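Arginine 3rd transport system periplasmic binding protein (Legionella pneumophila subsp. pneumophila str. Philadelphia 1, PDB 3KZG) probably binds arginine in the periplasm and hands it to a membrane transporter, as a solute-binding protein of bacterial family 3. Local coordinates at residues A[4-10]-A[63-69]; A[56-60]-A[77-81]; A[37-41]-A[207-212]; A[50-54]-A[116-120]. One frame throughout, in Å; residues are numbered along the deposited sequence.

Interaction 1: A[4-10]-A[63-69]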
# COMPACT_ATOMS: atom_id res chain seq x y z
N ASN A 4 16.68 -30.62 -10.00
CA ASN A 4 15.52 -30.66 -10.87
C ASN A 4 14.42 -31.44 -10.16
O ASN A 4 14.64 -32.56 -9.70
CB ASN A 4 15.88 -31.34 -12.19
CG ASN A 4 14.79 -31.20 -13.25
OD1 ASN A 4 14.99 -31.60 -14.40
ND2 ASN A 4 13.65 -30.63 -12.88
N LEU A 5 13.24 -30.83 -10.05
CA LEU A 5 12.12 -31.46 -9.38
C LEU A 5 11.04 -31.92 -10.34
O LEU A 5 10.85 -31.34 -11.41
CB LEU A 5 11.51 -30.49 -8.36
CG LEU A 5 12.42 -29.98 -7.24
CD1 LEU A 5 11.69 -28.91 -6.43
CD2 LEU A 5 12.83 -31.14 -6.34
N THR A 6 10.34 -32.97 -9.94
CA THR A 6 9.25 -33.54 -10.72
C THR A 6 7.98 -33.37 -9.89
O THR A 6 7.83 -34.00 -8.84
CB THR A 6 9.49 -35.04 -11.02
OG1 THR A 6 10.65 -35.18 -11.86
CG2 THR A 6 8.28 -35.66 -11.71
N ILE A 7 7.08 -32.51 -10.35
CA ILE A 7 5.84 -32.26 -9.61
C ILE A 7 4.62 -32.88 -10.27
O ILE A 7 4.38 -32.70 -11.46
CB ILE A 7 5.57 -30.75 -9.45
CG1 ILE A 7 6.77 -30.05 -8.79
CG2 ILE A 7 4.32 -30.53 -8.60
CD1 ILE A 7 7.92 -29.82 -9.73
N GLY A 8 3.85 -33.62 -9.48
CA GLY A 8 2.64 -34.22 -10.00
C GLY A 8 1.48 -33.27 -9.77
O GLY A 8 1.40 -32.64 -8.72
N THR A 9 0.61 -33.15 -10.76
CA THR A 9 -0.56 -32.28 -10.68
C THR A 9 -1.69 -33.00 -11.41
O THR A 9 -1.43 -33.88 -12.23
CB THR A 9 -0.30 -30.92 -11.34
OG1 THR A 9 -1.42 -30.05 -11.12
CG2 THR A 9 -0.07 -31.08 -12.84
N SER A 10 -2.94 -32.65 -11.12
CA SER A 10 -4.06 -33.33 -11.78
C SER A 10 -4.15 -32.94 -13.25
O SER A 10 -3.47 -32.02 -13.70
CB SER A 10 -5.38 -33.02 -11.08
OG SER A 10 -5.74 -31.67 -11.25
N GLU A 63 7.21 -41.37 -7.65
CA GLU A 63 7.16 -41.14 -9.09
C GLU A 63 7.37 -39.64 -9.30
O GLU A 63 7.82 -39.20 -10.36
CB GLU A 63 5.79 -41.54 -9.65
CG GLU A 63 5.46 -43.03 -9.55
CD GLU A 63 4.11 -43.37 -10.16
OE1 GLU A 63 3.90 -43.05 -11.35
OE2 GLU A 63 3.26 -43.96 -9.46
N VAL A 64 7.04 -38.88 -8.26
CA VAL A 64 7.18 -37.43 -8.28
C VAL A 64 7.72 -36.97 -6.92
O VAL A 64 7.52 -37.64 -5.91
CB VAL A 64 5.84 -36.73 -8.53
CG1 VAL A 64 5.30 -37.15 -9.89
CG2 VAL A 64 4.86 -37.09 -7.43
N ASP A 65 8.38 -35.82 -6.91
CA ASP A 65 8.95 -35.30 -5.67
C ASP A 65 7.92 -34.58 -4.81
O ASP A 65 7.94 -34.66 -3.58
CB ASP A 65 10.09 -34.34 -5.99
CG ASP A 65 11.20 -35.02 -6.74
OD1 ASP A 65 11.71 -36.03 -6.23
OD2 ASP A 65 11.56 -34.54 -7.84
N LEU A 66 7.01 -33.88 -5.47
CA LEU A 66 5.97 -33.12 -4.79
C LEU A 66 4.66 -33.19 -5.56
O LEU A 66 4.63 -33.63 -6.71
CB LEU A 66 6.40 -31.65 -4.68
CG LEU A 66 7.70 -31.37 -3.92
CD1 LEU A 66 8.15 -29.94 -4.19
CD2 LEU A 66 7.48 -31.60 -2.43
N VAL A 67 3.59 -32.76 -4.91
CA VAL A 67 2.27 -32.73 -5.54
C VAL A 67 1.58 -31.41 -5.20
O VAL A 67 1.60 -30.95 -4.06
CB VAL A 67 1.37 -33.89 -5.06
CG1 VAL A 67 -0.07 -33.62 -5.44
CG2 VAL A 67 1.84 -35.19 -5.68
N ILE A 68 0.99 -30.80 -6.22
CA ILE A 68 0.24 -29.56 -6.08
C ILE A 68 -0.95 -29.67 -7.03
O ILE A 68 -0.80 -29.67 -8.25
CB ILE A 68 1.09 -28.32 -6.42
CG1 ILE A 68 0.27 -27.05 -6.19
CG2 ILE A 68 1.62 -28.39 -7.86
CD1 ILE A 68 1.06 -25.76 -6.32
N ALA A 69 -2.13 -29.79 -6.44
CA ALA A 69 -3.36 -29.92 -7.20
C ALA A 69 -4.49 -29.60 -6.25
O ALA A 69 -5.20 -30.49 -5.79
CB ALA A 69 -3.51 -31.33 -7.73
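Two parallel bridges, I7 with L66 (CA to CA 4.9 Å) and G8 with V67 (CA to CA 4.7 Å), define this pairing of strand 4-10 with the short strand inside 63-69. From T6 to G8 the donors and acceptors on the facing edge can be accounted for in order. T6 N gives its hydrogen to the side chain of D65, at 2.9 Å from OD2, so a carboxylate stands in for a backbone carbonyl as acceptor. T6 O accepts from D65 N at 2.7 Å and, weakly, from L66 N at 3.5 Å. Further on, G8 N donates to L66 O (2.9 Å, 169° at the hydrogen), and I68 N donates to G8 O (3.1 Å). Beyond the backbone ladder the T9 hydroxyl donates to I68 O (OG1 to O 3.0 Å). CA-H...O contacts supplement these bonds, from I7 CA to L66 O (3.4 Å) and from V67 CA to G8 O (3.3 Å). At G8 an ideal CB would come within 3.4 Å of V64 CG1, so glycine suits the close approach. The other edge of 4-10 is bonded to strand 44-50 through L5, I7 and T9, which makes it an interior strand. I7 and I68, in apolar contact (I7 CG2 to I68 CG2 3.5 Å), both pack on M34 of helix 29-40, while V67 meets L55 and L59 of helix 55-60: a sheet with helices on both faces, as expected of an alpha/beta lobe of a periplasmic binding protein.

Interaction 2: A[56-60]-A[77-81]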
# COMPACT_ATOMS: atom_id res chain seq x y z
N PHE A 56 -2.02 -39.54 -5.07
CA PHE A 56 -1.61 -40.08 -3.78
C PHE A 56 -0.63 -41.25 -3.92
O PHE A 56 0.45 -41.23 -3.32
CB PHE A 56 -2.86 -40.48 -2.99
CG PHE A 56 -3.85 -39.35 -2.82
CD1 PHE A 56 -3.57 -38.30 -1.95
CD2 PHE A 56 -5.03 -39.32 -3.55
CE1 PHE A 56 -4.44 -37.23 -1.82
CE2 PHE A 56 -5.91 -38.24 -3.43
CZ PHE A 56 -5.62 -37.20 -2.57
N PRO A 57 -0.98 -42.28 -4.70
CA PRO A 57 -0.04 -43.39 -4.83
C PRO A 57 1.23 -42.98 -5.58
O PRO A 57 2.33 -43.44 -5.27
CB PRO A 57 -0.85 -44.45 -5.57
CG PRO A 57 -1.78 -43.62 -6.42
CD PRO A 57 -2.23 -42.57 -5.44
N ALA A 58 1.08 -42.09 -6.56
CA ALA A 58 2.21 -41.60 -7.34
C ALA A 58 3.26 -40.94 -6.45
O ALA A 58 4.46 -41.11 -6.65
CB ALA A 58 1.72 -40.60 -8.39
N LEU A 59 2.80 -40.18 -5.46
CA LEU A 59 3.72 -39.51 -4.54
C LEU A 59 4.36 -40.54 -3.61
O LEU A 59 5.57 -40.51 -3.38
CB LEU A 59 2.98 -38.46 -3.70
CG LEU A 59 3.83 -37.75 -2.65
CD1 LEU A 59 5.00 -37.04 -3.31
CD2 LEU A 59 2.97 -36.75 -1.89
N LYS A 60 3.55 -41.45 -3.09
CA LYS A 60 4.06 -42.48 -2.19
C LYS A 60 5.11 -43.36 -2.86
O LYS A 60 6.02 -43.85 -2.20
CB LYS A 60 2.91 -43.34 -1.67
CG LYS A 60 3.37 -44.47 -0.77
CD LYS A 60 2.20 -45.16 -0.08
CE LYS A 60 1.60 -44.28 1.02
NZ LYS A 60 1.00 -43.01 0.50
N ARG A 77 -5.31 -37.00 5.59
CA ARG A 77 -4.16 -37.02 4.69
C ARG A 77 -2.84 -36.84 5.43
O ARG A 77 -1.81 -37.36 5.00
CB ARG A 77 -4.32 -35.95 3.61
CG ARG A 77 -5.51 -36.18 2.68
CD ARG A 77 -5.39 -37.52 1.97
NE ARG A 77 -6.44 -37.72 0.98
CZ ARG A 77 -6.50 -38.78 0.17
NH1 ARG A 77 -5.57 -39.72 0.25
NH2 ARG A 77 -7.47 -38.88 -0.73
N LYS A 78 -2.85 -36.10 6.53
CA LYS A 78 -1.63 -35.87 7.28
C LYS A 78 -1.09 -37.13 7.95
O LYS A 78 -0.01 -37.12 8.54
CB LYS A 78 -1.83 -34.76 8.32
CG LYS A 78 -1.96 -33.38 7.69
CD LYS A 78 -1.79 -32.24 8.69
CE LYS A 78 -2.95 -32.14 9.66
NZ LYS A 78 -2.84 -30.91 10.49
N LYS A 79 -1.84 -38.23 7.84
CA LYS A 79 -1.43 -39.50 8.43
C LYS A 79 -0.45 -40.23 7.52
O LYS A 79 0.23 -41.16 7.96
CB LYS A 79 -2.65 -40.37 8.70
CG LYS A 79 -3.65 -39.73 9.65
CD LYS A 79 -4.83 -40.64 9.94
CE LYS A 79 -5.79 -39.97 10.91
NZ LYS A 79 -6.96 -40.82 11.22
N HIS A 80 -0.36 -39.81 6.26
CA HIS A 80 0.54 -40.45 5.31
C HIS A 80 1.38 -39.44 4.56
O HIS A 80 2.35 -39.80 3.89
CB HIS A 80 -0.27 -41.28 4.31
CG HIS A 80 -0.98 -42.44 4.94
ND1 HIS A 80 -0.33 -43.60 5.30
CD2 HIS A 80 -2.26 -42.59 5.34
CE1 HIS A 80 -1.19 -44.42 5.89
NE2 HIS A 80 -2.37 -43.82 5.93
N PHE A 81 1.02 -38.17 4.67
CA PHE A 81 1.74 -37.11 3.98
C PHE A 81 1.92 -35.87 4.83
O PHE A 81 1.20 -35.64 5.80
CB PHE A 81 0.99 -36.68 2.72
CG PHE A 81 0.76 -37.79 1.74
CD1 PHE A 81 1.80 -38.27 0.96
CD2 PHE A 81 -0.50 -38.36 1.60
CE1 PHE A 81 1.59 -39.30 0.04
CE2 PHE A 81 -0.73 -39.38 0.68
CZ PHE A 81 0.32 -39.86 -0.09
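R77 opens the second segment with a stack: its guanidinium lies flat on the ring of F56, with centres 3.4 Å apart and planes at 6°, and R77 CZ sits 20° off the ring normal. This is a stacked cation-pi pair, and its closest atoms are R77 NH2 and F56 CZ at 3.1 Å. The same NH2 donates to the carbonyl oxygen of G118, so the charged group is held by a ring face and by a hydrogen bond. R77 O then accepts from both H80 N (3.1 Å) and F81 N (3.0 Å), closing a tight turn that carries the chain past the exposed K78 and K79 and returns it toward the helix. The contact ties helix 55-60 to the loop ahead of strand 82-83, within the alpha/beta lobe of a type 2 periplasmic binding protein fold. H80 adds a peripheral touch, its CB lying 4.4 Å from K60 NZ. F81, by contrast, inserts its ring between the side chains of F56, L59 and K60. Its edge meets F56 O, 3.5 Å from F81 CZ, and the two rings approach at 4.0 Å between F56 CD1 and F81 CE2. L59 CD2 reaches F81 CD1 at 3.4 Å, and K60, through the bend at its chi3 and chi4, brings NZ to 3.3 Å from F81 CZ. Behind these groups M196 of strand 196-197 touches F56, L59 and F81.

Interaction 3: A[37-41]-A[207-212]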
# COMPACT_ATOMS: atom_id res chain seq x y z
N ILE A 37 8.07 -21.11 -7.31
CA ILE A 37 8.73 -21.66 -6.13
C ILE A 37 10.01 -22.40 -6.52
O ILE A 37 11.03 -22.31 -5.82
CB ILE A 37 7.79 -22.64 -5.37
CG1 ILE A 37 6.63 -21.86 -4.74
CG2 ILE A 37 8.57 -23.40 -4.31
CD1 ILE A 37 5.61 -22.72 -4.04
N CYS A 38 9.97 -23.11 -7.64
CA CYS A 38 11.14 -23.85 -8.11
C CYS A 38 12.30 -22.94 -8.52
O CYS A 38 13.45 -23.26 -8.24
CB CYS A 38 10.77 -24.76 -9.28
SG CYS A 38 9.81 -26.21 -8.79
N ARG A 39 12.02 -21.81 -9.16
CA ARG A 39 13.11 -20.92 -9.56
C ARG A 39 13.78 -20.33 -8.32
O ARG A 39 14.99 -20.08 -8.32
CB ARG A 39 12.62 -19.80 -10.48
CG ARG A 39 11.65 -18.81 -9.87
CD ARG A 39 11.30 -17.71 -10.87
NE ARG A 39 12.38 -16.75 -11.05
CZ ARG A 39 12.70 -15.81 -10.16
NH1 ARG A 39 12.01 -15.70 -9.04
NH2 ARG A 39 13.71 -14.98 -10.40
N ARG A 40 12.99 -20.11 -7.28
CA ARG A 40 13.51 -19.57 -6.03
C ARG A 40 14.32 -20.65 -5.33
O ARG A 40 15.22 -20.36 -4.55
CB ARG A 40 12.36 -19.08 -5.15
CG ARG A 40 11.74 -17.79 -5.67
CD ARG A 40 10.49 -17.38 -4.92
NE ARG A 40 9.90 -16.19 -5.51
CZ ARG A 40 10.04 -14.96 -5.03
NH1 ARG A 40 10.74 -14.74 -3.93
NH2 ARG A 40 9.48 -13.94 -5.67
N LEU A 41 13.99 -21.91 -5.63
CA LEU A 41 14.70 -23.05 -5.07
C LEU A 41 15.92 -23.31 -5.95
O LEU A 41 16.74 -24.18 -5.63
CB LEU A 41 13.80 -24.29 -5.06
CG LEU A 41 12.68 -24.35 -4.02
CD1 LEU A 41 11.80 -25.57 -4.25
CD2 LEU A 41 13.29 -24.39 -2.63
N LYS A 207 12.14 -25.63 3.11
CA LYS A 207 12.70 -24.65 2.20
C LYS A 207 11.56 -23.99 1.40
O LYS A 207 11.59 -22.80 1.12
CB LYS A 207 13.71 -25.32 1.25
CG LYS A 207 14.96 -25.86 1.95
CD LYS A 207 15.88 -26.66 1.02
CE LYS A 207 15.26 -28.01 0.66
NZ LYS A 207 16.21 -28.93 -0.07
N ILE A 208 10.55 -24.78 1.06
CA ILE A 208 9.40 -24.25 0.32
C ILE A 208 8.58 -23.30 1.19
O ILE A 208 8.01 -22.33 0.70
CB ILE A 208 8.50 -25.40 -0.19
CG1 ILE A 208 9.22 -26.19 -1.28
CG2 ILE A 208 7.17 -24.84 -0.72
CD1 ILE A 208 8.51 -27.45 -1.71
N ASN A 209 8.53 -23.56 2.49
CA ASN A 209 7.79 -22.69 3.39
C ASN A 209 8.45 -21.31 3.44
O ASN A 209 7.78 -20.29 3.34
CB ASN A 209 7.70 -23.30 4.79
CG ASN A 209 6.78 -24.51 4.84
OD1 ASN A 209 5.98 -24.72 3.93
ND2 ASN A 209 6.87 -25.29 5.92
N LYS A 210 9.78 -21.29 3.58
CA LYS A 210 10.49 -20.03 3.62
C LYS A 210 10.22 -19.26 2.33
O LYS A 210 9.96 -18.06 2.37
CB LYS A 210 12.00 -20.25 3.81
CG LYS A 210 12.35 -20.78 5.19
CD LYS A 210 13.82 -20.53 5.56
CE LYS A 210 14.78 -21.36 4.73
NZ LYS A 210 16.17 -21.30 5.26
N ILE A 211 10.27 -19.96 1.19
CA ILE A 211 10.03 -19.35 -0.11
C ILE A 211 8.63 -18.74 -0.18
O ILE A 211 8.45 -17.64 -0.70
CB ILE A 211 10.16 -20.38 -1.28
CG1 ILE A 211 11.60 -20.86 -1.41
CG2 ILE A 211 9.71 -19.75 -2.59
CD1 ILE A 211 12.60 -19.75 -1.67
N LEU A 212 7.64 -19.47 0.34
CA LEU A 212 6.26 -18.99 0.35
C LEU A 212 6.13 -17.72 1.18
O LEU A 212 5.39 -16.81 0.82
CB LEU A 212 5.32 -20.07 0.91
CG LEU A 212 4.99 -21.27 -0.00
CD1 LEU A 212 4.20 -22.31 0.79
CD2 LEU A 212 4.18 -20.79 -1.20
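Helix 29-40 packs with 37-41 against a mid-portion of helix 202-217, the two CA traces coming nearest between I37 CA and I211 CA, 6.6 Å apart. Regular i to i+4 bonds, I211 N to K207 O at 3.1 Å and L212 N to I208 O at 2.9 Å, show an intact helix in 207-212. In 37-41, L41 N makes two weak bonds, to I37 O and C38 O, both 3.0 Å. The contact is helix-helix packing within the alpha/beta lobe of the periplasmic binding protein fold, joining parts of the chain separated by 165 residues.

Its chemistry is aliphatic. I211, pointing toward the partner with 95 Å² covered, lies among I37, R40 and L41. I37 CG2 is 4.1 Å from I208 CG2 and 4.2 Å from I211 CG2, while its CD1 extends to L212 CD2 at 3.7 Å. L41 CD1 faces I208 CG1 at 4.0 Å, and L41 CD2 lies 4.1 Å from I211 CG1 and 4.0 Å from K207 CB. I195 touches both I37 and I208. R40 contributes through its methylene chain, while its guanidinium forms salt bridges with E36 and D218; from helix 202-217, K210 NZ hydrogen-bonds S188 OG of a second subunit. The shortest approach between the segments is 3.4 Å, from R40 CD to I211 CG2.

Interaction 4: A[50-54]-A[116-120]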
# COMPACT_ATOMS: atom_id res chain seq x y z
N TYR A 50 -1.61 -36.52 -13.54
CA TYR A 50 -2.25 -37.79 -13.23
C TYR A 50 -3.71 -37.47 -12.99
O TYR A 50 -4.07 -36.31 -12.83
CB TYR A 50 -1.71 -38.37 -11.92
CG TYR A 50 -0.24 -38.72 -11.93
CD1 TYR A 50 0.17 -40.04 -12.12
CD2 TYR A 50 0.73 -37.75 -11.73
CE1 TYR A 50 1.52 -40.38 -12.11
CE2 TYR A 50 2.08 -38.07 -11.71
CZ TYR A 50 2.46 -39.39 -11.90
OH TYR A 50 3.79 -39.72 -11.89
N ILE A 51 -4.54 -38.50 -12.98
CA ILE A 51 -5.94 -38.30 -12.68
C ILE A 51 -5.86 -38.03 -11.17
O ILE A 51 -5.17 -38.75 -10.45
CB ILE A 51 -6.76 -39.57 -12.94
CG1 ILE A 51 -6.82 -39.84 -14.45
CG2 ILE A 51 -8.17 -39.42 -12.38
CD1 ILE A 51 -7.63 -41.06 -14.81
N PHE A 52 -6.54 -36.99 -10.71
CA PHE A 52 -6.51 -36.59 -9.30
C PHE A 52 -6.28 -37.71 -8.27
O PHE A 52 -5.31 -37.67 -7.50
CB PHE A 52 -7.80 -35.85 -8.92
CG PHE A 52 -7.77 -35.24 -7.54
CD1 PHE A 52 -7.00 -34.11 -7.28
CD2 PHE A 52 -8.45 -35.84 -6.49
CE1 PHE A 52 -6.92 -33.57 -5.99
CE2 PHE A 52 -8.38 -35.32 -5.19
CZ PHE A 52 -7.61 -34.18 -4.95
N ASP A 53 -7.16 -38.71 -8.25
CA ASP A 53 -7.04 -39.81 -7.29
C ASP A 53 -5.73 -40.60 -7.36
O ASP A 53 -5.32 -41.21 -6.37
CB ASP A 53 -8.22 -40.77 -7.45
CG ASP A 53 -8.44 -41.61 -6.21
OD1 ASP A 53 -9.11 -42.67 -6.32
OD2 ASP A 53 -7.97 -41.20 -5.13
N ASP A 54 -5.07 -40.61 -8.51
CA ASP A 54 -3.82 -41.35 -8.64
C ASP A 54 -2.62 -40.60 -8.08
O ASP A 54 -1.54 -41.18 -7.92
CB ASP A 54 -3.54 -41.70 -10.11
CG ASP A 54 -4.48 -42.77 -10.66
OD1 ASP A 54 -5.00 -43.59 -9.86
OD2 ASP A 54 -4.68 -42.81 -11.89
N ARG A 116 -15.67 -35.23 -6.67
CA ARG A 116 -14.43 -35.69 -7.30
C ARG A 116 -13.76 -36.72 -6.39
O ARG A 116 -13.37 -36.40 -5.26
CB ARG A 116 -13.49 -34.50 -7.52
CG ARG A 116 -12.27 -34.79 -8.40
CD ARG A 116 -11.32 -33.60 -8.38
NE ARG A 116 -10.32 -33.67 -9.44
CZ ARG A 116 -9.32 -32.80 -9.58
NH1 ARG A 116 -9.19 -31.79 -8.73
NH2 ARG A 116 -8.47 -32.93 -10.59
N LYS A 117 -13.62 -37.94 -6.88
CA LYS A 117 -13.00 -39.02 -6.11
C LYS A 117 -11.61 -38.63 -5.60
O LYS A 117 -10.76 -38.21 -6.37
CB LYS A 117 -12.90 -40.29 -6.95
CG LYS A 117 -12.36 -41.49 -6.18
CD LYS A 117 -12.26 -42.74 -7.04
CE LYS A 117 -11.80 -43.93 -6.20
NZ LYS A 117 -11.68 -45.19 -7.00
N GLY A 118 -11.38 -38.81 -4.30
CA GLY A 118 -10.09 -38.47 -3.72
C GLY A 118 -10.13 -37.23 -2.84
O GLY A 118 -9.22 -37.00 -2.05
N THR A 119 -11.18 -36.42 -2.99
CA THR A 119 -11.31 -35.20 -2.19
C THR A 119 -12.11 -35.51 -0.93
O THR A 119 -12.71 -36.58 -0.80
CB THR A 119 -12.07 -34.08 -2.94
OG1 THR A 119 -13.43 -34.48 -3.16
CG2 THR A 119 -11.41 -33.77 -4.26
N PRO A 120 -12.13 -34.57 0.03
CA PRO A 120 -12.87 -34.78 1.27
C PRO A 120 -14.32 -34.33 1.11
O PRO A 120 -15.07 -34.25 2.09
CB PRO A 120 -12.11 -33.93 2.27
CG PRO A 120 -11.73 -32.74 1.44
CD PRO A 120 -11.27 -33.37 0.13
O HOH W 1 -7.85 -35.04 -12.90
O HOH W 2 -10.05 -38.58 -8.97
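F52, with 112 Å² covered, is the centre of the contact. One face of its ring lies under R116 CD, and its edge meets the turn 116-119, with F52 CD2 3.3 Å from K117 O and F52 CE2 3.5 Å from G118 C. R116 NE also comes within 3.4 Å of F52 CB. D53, the second contributor at 63 Å², has OD1 3.7 Å from K117 NZ, a long salt bridge, and 3.0 Å from K117 CE. Two waters bridge the segments: one accepts from F52 N and R116 NH2, both at 3.2 Å; the other accepts from D53 N (3.0 Å) and donates to K117 O (2.7 Å). The opposing turn is type II, closed by T119 N to R116 O at 3.2 Å. G118 has a phi of 108°, at which a CB would jam against the K117 carbonyl; separately, it would crowd F52 and D53. Joining the loop after strand 44-50 to the one after strand 112-116, this contact spans the two sheets, consistent with an interface between the lobes of a periplasmic binding protein.

In the fold
Interactions 1, 2 and 3 belong to the neighbourhood of the sheet containing strand 4-13, whereas interaction 4 reaches from it to the five-stranded sheet. Interaction 1 is the buried one and relies mainly on backbone hydrogen bonds; the other three are partly buried. Interaction 3 is aliphatic and meets interaction 1 through L66 CD1 and I208 CD1, 3.5 Å apart. Interaction 2, aromatic and cationic, shares L59 packing with interaction 1 and donates from R77 NH2 to G118 O of interaction 4 at 2.9 Å. Interaction 4 is bridged by two waters and a long ion pair. It and interaction 3 lie far apart, centres about 26 Å.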